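Local coordinates for long form salivary protein D7L (Phlebotomus duboscqi, PDB 6MT7) that binds and sequesters cysteinyl leukotrienes and a thromboxane A2 analogue, blunting host responses such as platelet aggregation while the sand fly takes its blood meal, at residues A[71-74]-A[78-81]; A[103-106]-A[111-114]. All coordinates share one frame; numbering follows the deposited sequence.

Interaction 1 (A[71-74]-A[78-81])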
ATOM      1  N   GLN A  71       2.593 -14.850  -3.714  1.00  7.51           N
ATOM      2  CA  GLN A  71       2.080 -14.609  -2.373  1.00  7.41           C
ATOM      3  C   GLN A  71       1.526 -15.893  -1.774  1.00 10.08           C
ATOM      4  O   GLN A  71       1.815 -16.229  -0.622  1.00  8.33           O
ATOM      5  CB  GLN A  71       1.006 -13.519  -2.384  1.00  7.43           C
ATOM      6  CG  GLN A  71       0.613 -13.063  -0.971  1.00  7.11           C
ATOM      7  CD  GLN A  71       1.618 -12.064  -0.403  1.00  7.73           C
ATOM      8  OE1 GLN A  71       2.392 -11.466  -1.144  1.00 11.06           O
ATOM      9  NE2 GLN A  71       1.604 -11.881   0.904  1.00  7.53           N
ATOM     10  N   PHE A  72       0.720 -16.627  -2.545  1.00  7.90           N
ATOM     11  CA  PHE A  72       0.172 -17.880  -2.038  1.00  9.77           C
ATOM     12  C   PHE A  72       1.285 -18.866  -1.720  1.00  9.83           C
ATOM     13  O   PHE A  72       1.316 -19.464  -0.638  1.00  9.57           O
ATOM     14  CB  PHE A  72      -0.791 -18.481  -3.059  1.00  8.44           C
ATOM     15  CG  PHE A  72      -2.149 -17.862  -3.046  1.00  9.56           C
ATOM     16  CD1 PHE A  72      -3.160 -18.399  -2.266  1.00 14.95           C
ATOM     17  CD2 PHE A  72      -2.425 -16.761  -3.829  1.00 16.45           C
ATOM     18  CE1 PHE A  72      -4.427 -17.837  -2.269  1.00 17.74           C
ATOM     19  CE2 PHE A  72      -3.687 -16.187  -3.825  1.00 22.31           C
ATOM     20  CZ  PHE A  72      -4.684 -16.728  -3.047  1.00 18.38           C
ATOM     21  N   ASN A  73       2.224 -19.040  -2.650  1.00 11.20           N
ATOM     22  CA  ASN A  73       3.288 -20.014  -2.432  1.00 12.11           C
ATOM     23  C   ASN A  73       4.124 -19.663  -1.210  1.00 12.34           C
ATOM     24  O   ASN A  73       4.471 -20.543  -0.411  1.00 14.60           O
ATOM     25  CB  ASN A  73       4.175 -20.114  -3.675  1.00 10.32           C
ATOM     26  CG  ASN A  73       3.484 -20.828  -4.822  1.00 20.46           C
ATOM     27  OD1 ASN A  73       2.618 -21.677  -4.610  1.00 25.93           O
ATOM     28  ND2 ASN A  73       3.867 -20.487  -6.045  1.00 24.26           N
ATOM     29  N   SER A  74       4.452 -18.382  -1.038  1.00  9.26           N
ATOM     30  CA  SER A  74       5.319 -17.999   0.071  1.00  9.17           C
ATOM     31  C   SER A  74       4.622 -18.172   1.417  1.00 11.48           C
ATOM     32  O   SER A  74       5.286 -18.403   2.435  1.00 12.96           O
ATOM     33  CB  SER A  74       5.788 -16.558  -0.105  1.00 16.18           C
ATOM     34  OG  SER A  74       4.701 -15.666   0.083  1.00 25.79           O
ATOM     35  N   ALA A  78      -2.551 -23.064  -0.850  1.00 20.78           N
ATOM     36  CA  ALA A  78      -2.771 -23.648  -2.167  1.00 22.50           C
ATOM     37  C   ALA A  78      -3.211 -22.592  -3.168  1.00 17.06           C
ATOM     38  O   ALA A  78      -4.011 -21.707  -2.857  1.00 18.44           O
ATOM     39  CB  ALA A  78      -3.824 -24.757  -2.084  1.00 23.94           C
ATOM     40  N   ILE A  79      -2.688 -22.685  -4.385  1.00 18.42           N
ATOM     41  CA  ILE A  79      -3.103 -21.788  -5.458  1.00 16.79           C
ATOM     42  C   ILE A  79      -4.582 -22.001  -5.745  1.00 15.08           C
ATOM     43  O   ILE A  79      -4.992 -23.129  -6.051  1.00 17.63           O
ATOM     44  CB  ILE A  79      -2.269 -22.010  -6.730  1.00 21.13           C
ATOM     45  CG1 ILE A  79      -0.778 -21.857  -6.417  1.00 29.48           C
ATOM     46  CG2 ILE A  79      -2.714 -21.038  -7.824  1.00 21.61           C
ATOM     47  CD1 ILE A  79      -0.415 -20.513  -5.863  1.00 27.10           C
ATOM     48  N   PRO A  80      -5.414 -20.967  -5.684  1.00 21.02           N
ATOM     49  CA  PRO A  80      -6.849 -21.166  -5.897  1.00 27.51           C
ATOM     50  C   PRO A  80      -7.189 -21.393  -7.365  1.00 26.45           C
ATOM     51  O   PRO A  80      -6.400 -21.124  -8.274  1.00 15.79           O
ATOM     52  CB  PRO A  80      -7.470 -19.870  -5.372  1.00 31.26           C
ATOM     53  CG  PRO A  80      -6.385 -18.870  -5.404  1.00 27.88           C
ATOM     54  CD  PRO A  80      -5.077 -19.583  -5.310  1.00 25.98           C
ATOM     55  N   GLY A  81      -8.390 -21.923  -7.589  1.00 24.45           N
ATOM     56  CA  GLY A  81      -8.899 -22.039  -8.937  1.00 21.61           C
ATOM     57  C   GLY A  81      -9.334 -20.692  -9.479  1.00 15.63           C
ATOM     58  O   GLY A  81      -9.382 -19.687  -8.769  1.00 23.03           O
TER
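Phe-72 and Ile-79 bring the last turn of helix 65-74 and the extended loop 78-81 together, their CA atoms 6.1 Å apart. The loop that follows the helix folds back on its last turn in the odorant-binding (PBP/GOBP) domain, and the return is held by packing, without a hydrogen bond between the two segments. Its centre is a CH-pi contact. The CD-CG edge of Pro-80 sits over one face of Phe-72, the two side chains arriving from opposite directions, and CD of Pro-80 stands 3.6 Å from the Phe-72 ring centroid, only 13° off the normal. CG of Pro-80 follows toward the far end of the ring, 3.6 Å from Phe-72 CZ. The aromatic ring is placed for this by a first torsion that sets CG opposite the carbonyl carbon (chi1 -80°), along a CB that already points at the loop. Phe-104 of helix 94-106 touches both Phe-72 and Pro-80. The backbone carbonyl of Ala-78 approaches the same ring obliquely, its O lying 3.5 Å from Phe-72 CD1. On the exposed side, Ile-79 extends its CG1 branch toward the helix, and the terminal methyl CD1 touches two residues, 3.5 Å from Phe-72 CB and 3.5 Å from Asn-73 OD1.

Interaction 2 (A[103-106]-A[111-114]). With TRT (fragment of triton X-100), chain C.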
ATOM      1  N   ASN A 103     -15.217 -12.831  -8.321  1.00  8.24           N
ATOM      2  CA  ASN A 103     -15.446 -14.254  -8.065  1.00  9.31           C
ATOM      3  C   ASN A 103     -14.211 -14.908  -7.461  1.00  8.04           C
ATOM      4  O   ASN A 103     -14.323 -15.788  -6.601  1.00  8.32           O
ATOM      5  CB  ASN A 103     -15.843 -14.984  -9.349  1.00 16.63           C
ATOM      6  CG  ASN A 103     -17.292 -14.770  -9.709  1.00 31.06           C
ATOM      7  OD1 ASN A 103     -18.124 -14.498  -8.845  1.00 40.20           O
ATOM      8  ND2 ASN A 103     -17.605 -14.901 -10.992  1.00 40.33           N
ATOM      9  N   PHE A 104     -13.024 -14.513  -7.926  1.00  7.87           N
ATOM     10  CA  PHE A 104     -11.787 -14.989  -7.314  1.00  7.95           C
ATOM     11  C   PHE A 104     -11.764 -14.663  -5.826  1.00  7.88           C
ATOM     12  O   PHE A 104     -11.401 -15.509  -4.997  1.00  8.47           O
ATOM     13  CB  PHE A 104     -10.607 -14.358  -8.048  1.00  7.74           C
ATOM     14  CG  PHE A 104      -9.268 -14.624  -7.431  1.00 10.02           C
ATOM     15  CD1 PHE A 104      -8.649 -15.849  -7.589  1.00 14.32           C
ATOM     16  CD2 PHE A 104      -8.608 -13.629  -6.732  1.00 12.21           C
ATOM     17  CE1 PHE A 104      -7.400 -16.072  -7.040  1.00 16.43           C
ATOM     18  CE2 PHE A 104      -7.364 -13.856  -6.178  1.00 14.24           C
ATOM     19  CZ  PHE A 104      -6.766 -15.074  -6.332  1.00 12.25           C
ATOM     20  N   PHE A 105     -12.180 -13.450  -5.468  1.00  7.59           N
ATOM     21  CA  PHE A 105     -12.280 -13.085  -4.056  1.00  7.56           C
ATOM     22  C   PHE A 105     -13.345 -13.912  -3.346  1.00  7.88           C
ATOM     23  O   PHE A 105     -13.071 -14.574  -2.332  1.00  8.77           O
ATOM     24  CB  PHE A 105     -12.601 -11.594  -3.915  1.00  7.97           C
ATOM     25  CG  PHE A 105     -12.873 -11.199  -2.499  1.00  8.79           C
ATOM     26  CD1 PHE A 105     -11.820 -11.051  -1.603  1.00 13.95           C
ATOM     27  CD2 PHE A 105     -14.173 -11.057  -2.044  1.00  7.35           C
ATOM     28  CE1 PHE A 105     -12.054 -10.730  -0.280  1.00 12.93           C
ATOM     29  CE2 PHE A 105     -14.426 -10.728  -0.724  1.00  9.24           C
ATOM     30  CZ  PHE A 105     -13.360 -10.560   0.162  1.00  9.09           C
ATOM     31  N   ASN A 106     -14.572 -13.888  -3.871  1.00  9.00           N
ATOM     32  CA  ASN A 106     -15.688 -14.522  -3.179  1.00  8.23           C
ATOM     33  C   ASN A 106     -15.465 -16.010  -2.989  1.00 11.22           C
ATOM     34  O   ASN A 106     -15.951 -16.583  -2.013  1.00 10.73           O
ATOM     35  CB  ASN A 106     -16.988 -14.314  -3.949  1.00  8.22           C
ATOM     36  CG  ASN A 106     -17.547 -12.923  -3.796  1.00  8.47           C
ATOM     37  OD1 ASN A 106     -17.303 -12.251  -2.798  1.00 11.35           O
ATOM     38  ND2 ASN A 106     -18.338 -12.490  -4.782  1.00 10.11           N
ATOM     39  N   ASP A 111      -8.708 -18.214   2.308  1.00  9.19           N
ATOM     40  CA  ASP A 111      -7.338 -18.414   1.829  1.00 11.09           C
ATOM     41  C   ASP A 111      -6.685 -17.093   1.447  1.00 10.12           C
ATOM     42  O   ASP A 111      -5.479 -16.907   1.646  1.00  8.41           O
ATOM     43  CB  ASP A 111      -7.315 -19.349   0.620  1.00 10.13           C
ATOM     44  CG  ASP A 111      -7.402 -20.815   0.999  1.00 13.57           C
ATOM     45  OD1 ASP A 111      -7.195 -21.167   2.180  1.00 14.20           O
ATOM     46  OD2 ASP A 111      -7.682 -21.621   0.098  1.00 15.01           O
ATOM     47  N   LEU A 112      -7.456 -16.173   0.868  1.00  8.31           N
ATOM     48  CA  LEU A 112      -6.909 -14.858   0.553  1.00  8.65           C
ATOM     49  C   LEU A 112      -6.573 -14.085   1.821  1.00  7.79           C
ATOM     50  O   LEU A 112      -5.537 -13.418   1.889  1.00  7.57           O
ATOM     51  CB  LEU A 112      -7.894 -14.075  -0.314  1.00  9.77           C
ATOM     52  CG  LEU A 112      -7.903 -14.519  -1.781  1.00 10.53           C
ATOM     53  CD1 LEU A 112      -9.109 -13.906  -2.490  1.00 11.27           C
ATOM     54  CD2 LEU A 112      -6.607 -14.101  -2.457  1.00 15.74           C
ATOM     55  N   ARG A 113      -7.439 -14.160   2.838  1.00  7.96           N
ATOM     56  CA  ARG A 113      -7.112 -13.515   4.104  1.00  7.91           C
ATOM     57  C   ARG A 113      -5.852 -14.119   4.714  1.00  8.85           C
ATOM     58  O   ARG A 113      -5.005 -13.396   5.260  1.00  7.82           O
ATOM     59  CB  ARG A 113      -8.303 -13.611   5.064  1.00  8.16           C
ATOM     60  CG  ARG A 113      -9.498 -12.803   4.567  1.00  8.28           C
ATOM     61  CD  ARG A 113     -10.673 -12.855   5.540  1.00  9.80           C
ATOM     62  NE  ARG A 113     -10.308 -12.279   6.829  1.00 13.37           N
ATOM     63  CZ  ARG A 113     -11.114 -12.246   7.879  1.00 19.57           C
ATOM     64  NH1 ARG A 113     -12.330 -12.758   7.781  1.00 21.95           N
ATOM     65  NH2 ARG A 113     -10.707 -11.699   9.018  1.00 14.83           N
ATOM     66  N   THR A 114      -5.684 -15.440   4.596  1.00  8.29           N
ATOM     67  CA  THR A 114      -4.452 -16.060   5.085  1.00  8.38           C
ATOM     68  C   THR A 114      -3.237 -15.529   4.327  1.00  8.07           C
ATOM     69  O   THR A 114      -2.232 -15.137   4.928  1.00  7.95           O
ATOM     70  CB  THR A 114      -4.525 -17.583   4.950  1.00  8.78           C
ATOM     71  OG1 THR A 114      -5.626 -18.102   5.718  1.00 11.27           O
ATOM     72  CG2 THR A 114      -3.218 -18.219   5.439  1.00 10.80           C
TER
HETATM   73  C25 TRT C 301     -10.122  -0.797  11.220  1.00 34.71           C
HETATM   74  O24 TRT C 301      -9.339  -1.669  10.410  1.00 38.21           O
HETATM   75  C23 TRT C 301     -10.084  -2.299   9.368  1.00 32.88           C
HETATM   76  C22 TRT C 301      -9.077  -2.879   8.384  1.00 36.26           C
HETATM   77  O21 TRT C 301      -9.691  -3.711   7.398  1.00 26.62           O
HETATM   78  C20 TRT C 301      -8.667  -4.261   6.578  1.00 23.53           C
HETATM   79  C19 TRT C 301      -9.267  -5.289   5.637  1.00 12.66           C
HETATM   80  O18 TRT C 301      -9.736  -4.629   4.464  1.00 15.22           O
HETATM   81  C17 TRT C 301     -11.037  -5.082   4.152  1.00 11.02           C
HETATM   82  C16 TRT C 301     -11.003  -6.003   2.949  1.00 13.94           C
HETATM   83  O15 TRT C 301     -10.948  -5.252   1.732  1.00 14.09           O
HETATM   84  C12 TRT C 301     -10.496  -5.872   0.581  1.00  7.83           C
HETATM   85  C13 TRT C 301     -10.606  -7.250   0.433  1.00  7.15           C
HETATM   86  C14 TRT C 301     -10.147  -7.878  -0.732  1.00  6.58           C
HETATM   87  C11 TRT C 301      -9.923  -5.120  -0.438  1.00  8.46           C
HETATM   88  C10 TRT C 301      -9.470  -5.742  -1.597  1.00  7.60           C
HETATM   89  C9  TRT C 301      -9.573  -7.119  -1.755  1.00  6.38           C
HETATM   90  C6  TRT C 301      -9.062  -7.752  -3.016  1.00  9.42           C
HETATM   91  C8  TRT C 301     -10.288  -8.041  -3.875  1.00 11.88           C
HETATM   92  C7  TRT C 301      -8.196  -6.754  -3.776  1.00  8.70           C
HETATM   93  C5  TRT C 301      -8.355  -9.091  -2.709  1.00 11.03           C
HETATM   94  C1  TRT C 301      -6.963  -9.182  -2.043  1.00 17.49           C
HETATM   95  C2  TRT C 301      -6.715  -8.224  -0.884  1.00 22.53           C
HETATM   96  C4  TRT C 301      -6.822 -10.598  -1.500  1.00 20.06           C
HETATM   97  C3  TRT C 301      -5.812  -9.014  -3.027  1.00 19.11           C
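Residues 103-106 end helix 94-106 and residues 111-114 lie on helix 109-115, two consecutive helices joined by a short turn in the odorant-binding domain; the nearest CA atoms, those of Phe-105 and Leu-112, are 7.3 Å apart. The contact illustrates how one aliphatic side chain can serve both a helix pair and a ligand pocket. Leu-112 points at the opposing helix and divides its branches: CD1 presses on backbone, 3.6 Å from Phe-105 CA and 3.8 Å from Phe-104 O, whereas CD2 reaches the Phe-104 ring, 3.8 Å from its CE2. Both phenylalanines hold CG opposite their own backbone N (chi1 173° in each), yet as successive helix residues they send their rings to different places. That of Phe-104 passes obliquely by CD2, and that of Phe-105 lies obliquely to CD1, its own CD1 atom 4.0 Å from the leucine methyl. The hydrophobic end of the bound Triton fragment completes the arrangement. Its aromatic carbon C14 comes within 3.5 Å of Phe-105 CE1, and the methyl C4 of its branched tail lies 3.6 Å from Leu-112 CD2, so this one leucine methyl touches protein and detergent alike. All three residues are buried, and no hydrogen bond links the segments; Phe-104 O is instead bonded to Asn-108 ND2 in the intervening turn. Nearby, helix 65-74 supplies Phe-72 against Leu-112, while helix 83-86 packs Ile-83 and Ile-86 on Phe-104.

How the interactions relate
Interactions 1 and 2 follow one another along the chain and share a continuous apolar layer, their centres about 10 Å apart. The two closest meetings between them are Phe-72 CZ with Leu-112 CD2, at 3.3 Å, and Pro-80 CG with Phe-104 CE1, at 3.4 Å. The general lesson is one of shells. Phe-105 and Leu-112 of interaction 2 line the pocket directly, whereas Phe-72 of interaction 1 stands behind them, its side chain about 7 Å from the Triton fragment at the nearest atoms. The side chain of Phe-105 is also about 4 Å, again between nearest atoms, from that of Trp-34, which by similarity contributes to leukotriene C4 binding.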